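Putative N-acetylneuraminate lyase ([Ruminococcus] gnavus ATCC 29149, PDB 6RB7) is a putative lyase of the dihydrodipicolinate synthetase family, built as a parallel beta/alpha barrel followed by further helices and assembled from four chains. Local coordinates at residues A[206-209]-A[210-214]; A[268-271]-A[272-276]; A[324-327]-A[328-332]. All blocks are in the same frame, centred on the assembly; numbering follows the deposited sequence.

Contact 1 of 3, residues A[206-209]-A[210-214]; sequences DIQM and FKQAA
Q208 and Q212, one turn apart on helix 204-214, lie side by side and point the same way, yet their terminal amides are turned 89° against each other. NE2 of Q208 donates to OE1 of Q212 at 2.9 Å. The acceptor lies in the amide plane of Q208, but the donor stands above the carbonyl plane of Q212, with a C=O...N angle of only 96°, so the N-H does not point at a lone pair of OE1. Both CG atoms are anti to the backbone N; Q208 then bends at chi2 (-81°), which swings its amide along the helix toward Q212, whose chain runs on extended. Beneath them Q212 N binds Q208 O, a rung of the same ladder in which K211 N meets I207 O at 2.9 Å.

The helix is the crossover of a beta-alpha-beta unit between strands 194-199 and 219-222 of the barrel, and its sides are used differently. F210 faces inward: its ring lies obliquely to D206 O, with CD2 of F210 3.1 Å from D206 O. The ring also meets F185 edge-to-face and packs on V197 and I220. On the amide side, OE1 of Q208 accepts from N274 ND2 of the second subunit and is also hydrogen-bonded to Y278 OH there, while NE2 of Q212 reaches Y271 O of that subunit. K211 leads away to a salt bridge with E237 and a hydrogen bond to Y218 O.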
loop_
_atom_site.group_PDB
_atom_site.type_symbol
_atom_site.label_atom_id
_atom_site.label_comp_id
_atom_site.label_asym_id
_atom_site.label_seq_id
_atom_site.Cartn_x
_atom_site.Cartn_y
_atom_site.Cartn_z
ATOM N N ASP A 206 -7.839 9.047 13.166
ATOM C CA ASP A 206 -6.761 10.055 13.077
ATOM C C ASP A 206 -7.264 11.384 13.647
ATOM O O ASP A 206 -6.489 12.064 14.370
ATOM C CB ASP A 206 -6.285 10.224 11.637
ATOM C CG ASP A 206 -5.480 9.044 11.117
ATOM O OD1 ASP A 206 -5.068 8.191 11.963
ATOM O OD2 ASP A 206 -5.178 9.010 9.888
ATOM N N ILE A 207 -8.515 11.752 13.371
ATOM C CA ILE A 207 -9.138 12.958 13.961
ATOM C C ILE A 207 -9.105 12.849 15.489
ATOM O O ILE A 207 -8.654 13.769 16.180
ATOM C CB ILE A 207 -10.548 13.166 13.398
ATOM C CG1 ILE A 207 -10.458 13.533 11.926
ATOM C CG2 ILE A 207 -11.283 14.218 14.213
ATOM C CD1 ILE A 207 -11.797 13.580 11.218
ATOM N N GLN A 208 -9.582 11.719 16.010
ATOM C CA GLN A 208 -9.640 11.486 17.462
ATOM C C GLN A 208 -8.261 11.597 18.078
ATOM O O GLN A 208 -8.102 12.205 19.151
ATOM C CB GLN A 208 -10.277 10.101 17.693
ATOM C CG GLN A 208 -10.551 9.814 19.151
ATOM C CD GLN A 208 -9.367 9.330 19.943
ATOM O OE1 GLN A 208 -8.527 8.530 19.471
ATOM N NE2 GLN A 208 -9.316 9.763 21.202
ATOM N N MET A 209 -7.239 11.000 17.458
ATOM C CA MET A 209 -5.886 10.975 18.062
ATOM C C MET A 209 -5.308 12.394 18.019
ATOM O O MET A 209 -4.644 12.790 19.006
ATOM C CB MET A 209 -4.990 9.964 17.358
ATOM C CG MET A 209 -5.454 8.550 17.681
ATOM S SD MET A 209 -4.349 7.291 17.030
ATOM C CE MET A 209 -4.364 7.643 15.280
ATOM N N PHE A 210 -5.465 13.099 16.918
ATOM C CA PHE A 210 -4.911 14.476 16.819
ATOM C C PHE A 210 -5.594 15.349 17.896
ATOM O O PHE A 210 -4.925 16.144 18.583
ATOM C CB PHE A 210 -5.106 15.073 15.438
ATOM C CG PHE A 210 -4.290 14.491 14.325
ATOM C CD1 PHE A 210 -2.978 14.103 14.515
ATOM C CD2 PHE A 210 -4.841 14.347 13.069
ATOM C CE1 PHE A 210 -2.247 13.574 13.467
ATOM C CE2 PHE A 210 -4.082 13.870 12.016
ATOM C CZ PHE A 210 -2.826 13.421 12.227
ATOM N N LYS A 211 -6.906 15.246 18.029
ATOM C CA LYS A 211 -7.698 16.086 18.970
ATOM C C LYS A 211 -7.315 15.716 20.403
ATOM O O LYS A 211 -7.133 16.596 21.242
ATOM C CB LYS A 211 -9.195 16.006 18.676
ATOM C CG LYS A 211 -10.044 16.884 19.596
ATOM C CD LYS A 211 -9.657 18.372 19.519
ATOM C CE LYS A 211 -10.650 19.244 20.249
ATOM N NZ LYS A 211 -10.179 20.641 20.306
ATOM N N GLN A 212 -7.214 14.431 20.717
ATOM C CA GLN A 212 -6.845 13.982 22.082
ATOM C C GLN A 212 -5.450 14.478 22.433
ATOM O O GLN A 212 -5.241 14.941 23.564
ATOM C CB GLN A 212 -6.987 12.471 22.192
ATOM C CG GLN A 212 -6.733 11.947 23.601
ATOM C CD GLN A 212 -7.331 10.555 23.733
ATOM O OE1 GLN A 212 -6.966 9.637 22.975
ATOM N NE2 GLN A 212 -8.204 10.384 24.728
ATOM N N ALA A 213 -4.496 14.394 21.513
ATOM C CA ALA A 213 -3.121 14.829 21.777
ATOM C C ALA A 213 -3.097 16.352 21.993
ATOM O O ALA A 213 -2.337 16.807 22.863
ATOM C CB ALA A 213 -2.240 14.457 20.597
ATOM N N ALA A 214 -3.813 17.109 21.190
ATOM C CA ALA A 214 -3.665 18.581 21.110
ATOM C C ALA A 214 -4.521 19.277 22.175
ATOM O O ALA A 214 -4.029 20.294 22.763
ATOM C CB ALA A 214 -4.011 19.054 19.733
#

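Contact 2 of 3, residues A[268-271]-A[272-276]; sequences KIQY and ACNEI
Q270 and N274 join their side-chain amides one turn apart on helix 263-281. NE2 of Q270 donates to OD1 of N274 at 2.9 Å; the acceptor lies in the amide plane of Q270, while the donor is tilted 31° from the carbonyl plane of N274. The two amide planes are 55° apart. Q270 gets there by a bend at chi2 (79°) after CG leaves anti to the backbone N. Behind this pair, N274 N binds Q270 O at 2.8 Å, and CG2 of I269 touches SG of C273 at 4.1 Å.

Backbone atoms of residues 225-229 hold both amides: Q270 NE2 also donates to D225 O and its OE1 accepts from M229 N, so both ends of this buried group are engaged, and N274 ND2 donates to E226 O. Y271 sends its hydroxyl to I234 O of the second subunit.

Helix 263-281 follows the last strand of the beta/alpha barrel, 238-241, in the chain and touches two other helices that do so: I269 and C273 pack against helix 248-259, and I269 and A272 meet F335 of helix 317-335.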
loop_
_atom_site.group_PDB
_atom_site.type_symbol
_atom_site.label_atom_id
_atom_site.label_comp_id
_atom_site.label_asym_id
_atom_site.label_seq_id
_atom_site.Cartn_x
_atom_site.Cartn_y
_atom_site.Cartn_z
ATOM N N LYS A 268 -29.864 11.188 7.253
ATOM C CA LYS A 268 -30.602 11.388 5.983
ATOM C C LYS A 268 -29.839 12.338 5.062
ATOM O O LYS A 268 -29.730 12.056 3.831
ATOM C CB LYS A 268 -32.032 11.861 6.235
ATOM C CG LYS A 268 -32.915 10.776 6.849
ATOM C CD LYS A 268 -34.354 11.212 7.000
ATOM C CE LYS A 268 -35.261 10.055 7.368
ATOM N NZ LYS A 268 -35.077 9.676 8.788
ATOM N N ILE A 269 -29.355 13.449 5.622
ATOM C CA ILE A 269 -28.660 14.458 4.802
ATOM C C ILE A 269 -27.322 13.892 4.312
ATOM O O ILE A 269 -26.981 14.046 3.151
ATOM C CB ILE A 269 -28.524 15.781 5.554
ATOM C CG1 ILE A 269 -29.915 16.348 5.889
ATOM C CG2 ILE A 269 -27.724 16.750 4.695
ATOM C CD1 ILE A 269 -29.876 17.478 6.861
ATOM N N GLN A 270 -26.561 13.279 5.228
ATOM C CA GLN A 270 -25.257 12.680 4.859
ATOM C C GLN A 270 -25.457 11.693 3.705
ATOM O O GLN A 270 -24.643 11.685 2.722
ATOM C CB GLN A 270 -24.615 12.009 6.056
ATOM C CG GLN A 270 -23.242 11.409 5.737
ATOM C CD GLN A 270 -22.191 12.479 5.724
ATOM O OE1 GLN A 270 -21.848 13.010 6.799
ATOM N NE2 GLN A 270 -21.647 12.804 4.531
ATOM N N TYR A 271 -26.483 10.852 3.785
ATOM C CA TYR A 271 -26.692 9.830 2.736
ATOM C C TYR A 271 -27.046 10.500 1.406
ATOM O O TYR A 271 -26.596 10.058 0.365
ATOM C CB TYR A 271 -27.732 8.794 3.164
ATOM C CG TYR A 271 -27.198 7.691 4.027
ATOM C CD1 TYR A 271 -26.398 7.945 5.141
ATOM C CD2 TYR A 271 -27.530 6.376 3.792
ATOM C CE1 TYR A 271 -25.933 6.937 5.955
ATOM C CE2 TYR A 271 -27.057 5.343 4.588
ATOM C CZ TYR A 271 -26.250 5.621 5.669
ATOM O OH TYR A 271 -25.825 4.588 6.459
ATOM N N ALA A 272 -27.836 11.567 1.446
ATOM C CA ALA A 272 -28.201 12.301 0.217
ATOM C C ALA A 272 -26.962 12.978 -0.371
ATOM O O ALA A 272 -26.787 12.892 -1.597
ATOM C CB ALA A 272 -29.259 13.318 0.526
ATOM N N CYS A 273 -26.151 13.612 0.469
ATOM C CA CYS A 273 -24.892 14.235 0.006
ATOM C C CYS A 273 -24.023 13.166 -0.636
ATOM O O CYS A 273 -23.451 13.399 -1.715
ATOM C CB CYS A 273 -24.116 14.928 1.116
ATOM S SG CYS A 273 -24.974 16.424 1.685
ATOM N N ASN A 274 -23.845 12.023 0.025
ATOM C CA ASN A 274 -22.924 10.992 -0.479
ATOM C C ASN A 274 -23.431 10.476 -1.834
ATOM O O ASN A 274 -22.572 10.302 -2.759
ATOM C CB ASN A 274 -22.694 9.875 0.530
ATOM C CG ASN A 274 -21.898 10.349 1.726
ATOM O OD1 ASN A 274 -21.669 11.557 1.882
ATOM N ND2 ASN A 274 -21.432 9.424 2.566
ATOM N N GLU A 275 -24.740 10.253 -1.979
ATOM C CA GLU A 275 -25.304 9.794 -3.272
ATOM C C GLU A 275 -24.952 10.797 -4.375
ATOM O O GLU A 275 -24.614 10.375 -5.505
ATOM C CB GLU A 275 -26.811 9.622 -3.083
ATOM C CG GLU A 275 -27.538 9.032 -4.257
ATOM C CD GLU A 275 -29.050 8.946 -4.062
ATOM O OE1 GLU A 275 -29.697 9.915 -3.490
ATOM O OE2 GLU A 275 -29.609 7.909 -4.480
ATOM N N ILE A 276 -25.062 12.085 -4.072
ATOM C CA ILE A 276 -24.711 13.146 -5.042
ATOM C C ILE A 276 -23.223 13.045 -5.368
ATOM O O ILE A 276 -22.840 13.138 -6.537
ATOM C CB ILE A 276 -25.140 14.533 -4.510
ATOM C CG1 ILE A 276 -26.661 14.631 -4.487
ATOM C CG2 ILE A 276 -24.494 15.666 -5.286
ATOM C CD1 ILE A 276 -27.202 15.638 -3.546
#

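Contact 3 of 3, residues A[324-327]-A[328-332]; sequences AAQM and ICDAK
Q326 reaches forward one turn to D330, and its chain can be followed outward from the backbone. CB carries CG anti to the backbone N; CG passes D330 OD2 at 3.8 Å. A bend at chi2 (68°) then folds the amide along the helix, leaving CD 3.9 Å from D330 OD1. At the tip NE2 donates to that same oxygen at 2.8 Å. D330 OD1 lies in the amide plane of Q326, whereas NE2 comes from above the carboxylate plane, 42° out of it; the two flat groups are 49° apart. The main chain ties the same residues, D330 N to Q326 O.

Helix 317-335 is one of the helices that follow the last barrel strand, 238-241, in the chain, and this pair sits on its exposed side. The side toward helices 263-281 and 287-299 is largely covered: I328 lays CG1 3.4 Å from A324 O and packs on I294 and I276, while M327 leans on E275 and I276 of helix 263-281. A325 O accepts from C329 N and from N298 ND2 of helix 287-299.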
loop_
_atom_site.group_PDB
_atom_site.type_symbol
_atom_site.label_atom_id
_atom_site.label_comp_id
_atom_site.label_asym_id
_atom_site.label_seq_id
_atom_site.Cartn_x
_atom_site.Cartn_y
_atom_site.Cartn_z
ATOM N N ALA A 324 -27.193 15.082 -11.342
ATOM C CA ALA A 324 -26.625 15.511 -10.039
ATOM C C ALA A 324 -27.181 16.873 -9.646
ATOM O O ALA A 324 -27.502 17.071 -8.462
ATOM C CB ALA A 324 -25.124 15.522 -10.088
ATOM N N ALA A 325 -27.302 17.800 -10.587
ATOM C CA ALA A 325 -27.866 19.132 -10.300
ATOM C C ALA A 325 -29.302 18.999 -9.788
ATOM O O ALA A 325 -29.640 19.658 -8.821
ATOM C CB ALA A 325 -27.782 20.027 -11.526
ATOM N N GLN A 326 -30.104 18.132 -10.396
ATOM C CA GLN A 326 -31.488 17.894 -9.948
ATOM C C GLN A 326 -31.491 17.227 -8.571
ATOM O O GLN A 326 -32.348 17.583 -7.721
ATOM C CB GLN A 326 -32.283 17.078 -10.980
ATOM C CG GLN A 326 -33.751 16.954 -10.583
ATOM C CD GLN A 326 -34.443 18.285 -10.676
ATOM O OE1 GLN A 326 -34.290 18.992 -11.669
ATOM N NE2 GLN A 326 -35.190 18.653 -9.643
ATOM N N MET A 327 -30.576 16.280 -8.326
ATOM C CA MET A 327 -30.511 15.615 -7.007
ATOM C C MET A 327 -30.267 16.663 -5.913
ATOM O O MET A 327 -30.847 16.551 -4.798
ATOM C CB MET A 327 -29.416 14.540 -6.968
ATOM C CG MET A 327 -29.737 13.373 -7.877
ATOM S SD MET A 327 -28.318 12.322 -8.233
ATOM C CE MET A 327 -28.084 11.543 -6.657
ATOM N N ILE A 328 -29.421 17.641 -6.190
ATOM C CA ILE A 328 -29.115 18.711 -5.208
ATOM C C ILE A 328 -30.399 19.519 -4.974
ATOM O O ILE A 328 -30.731 19.789 -3.815
ATOM C CB ILE A 328 -27.944 19.567 -5.727
ATOM C CG1 ILE A 328 -26.646 18.753 -5.661
ATOM C CG2 ILE A 328 -27.833 20.855 -4.951
ATOM C CD1 ILE A 328 -25.536 19.301 -6.538
ATOM N N CYS A 329 -31.090 19.923 -6.040
ATOM C CA CYS A 329 -32.341 20.718 -5.898
ATOM C C CYS A 329 -33.360 19.923 -5.056
ATOM O O CYS A 329 -34.003 20.502 -4.139
ATOM C CB CYS A 329 -32.943 21.008 -7.268
ATOM S SG CYS A 329 -31.933 22.170 -8.209
ATOM N N ASP A 330 -33.504 18.630 -5.342
ATOM C CA ASP A 330 -34.519 17.795 -4.661
ATOM C C ASP A 330 -34.147 17.610 -3.190
ATOM O O ASP A 330 -35.020 17.700 -2.312
ATOM C CB ASP A 330 -34.647 16.449 -5.358
ATOM C CG ASP A 330 -35.296 16.530 -6.750
ATOM O OD1 ASP A 330 -35.836 17.576 -7.105
ATOM O OD2 ASP A 330 -35.248 15.527 -7.451
ATOM N N ALA A 331 -32.853 17.434 -2.883
ATOM C CA ALA A 331 -32.412 17.305 -1.480
ATOM C C ALA A 331 -32.706 18.587 -0.709
ATOM O O ALA A 331 -33.106 18.533 0.462
ATOM C CB ALA A 331 -30.949 16.910 -1.434
ATOM N N LYS A 332 -32.458 19.733 -1.308
ATOM C CA LYS A 332 -32.728 21.021 -0.635
ATOM C C LYS A 332 -34.234 21.133 -0.327
ATOM O O LYS A 332 -34.603 21.563 0.781
ATOM C CB LYS A 332 -32.177 22.142 -1.494
ATOM C CG LYS A 332 -30.656 22.207 -1.493
ATOM C CD LYS A 332 -30.171 23.493 -1.998
ATOM C CE LYS A 332 -30.453 23.677 -3.459
ATOM N NZ LYS A 332 -29.913 24.982 -3.929
#

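In the fold
All three contacts pair a glutamine with a residue one turn on, and each is partly buried; they differ in what surrounds the pair. Contact 1 belongs to a barrel helix, contacts 2 and 3 to helices after the last barrel strand. The glutamines of contacts 1 and 2 are buried and their amide networks reach the second subunit, whereas Q326 of contact 3 is exposed, its partner is a carboxylate, and no other chain touches its segments. Contacts 2 and 3, centres 10 Å apart, abut through side-chain packing between helices 263-281 and 317-335. Within one chain the nearest atoms of contacts 1 and 2 stay about 11 Å apart, but across the interface contact 1 meets contact 2 of the second subunit.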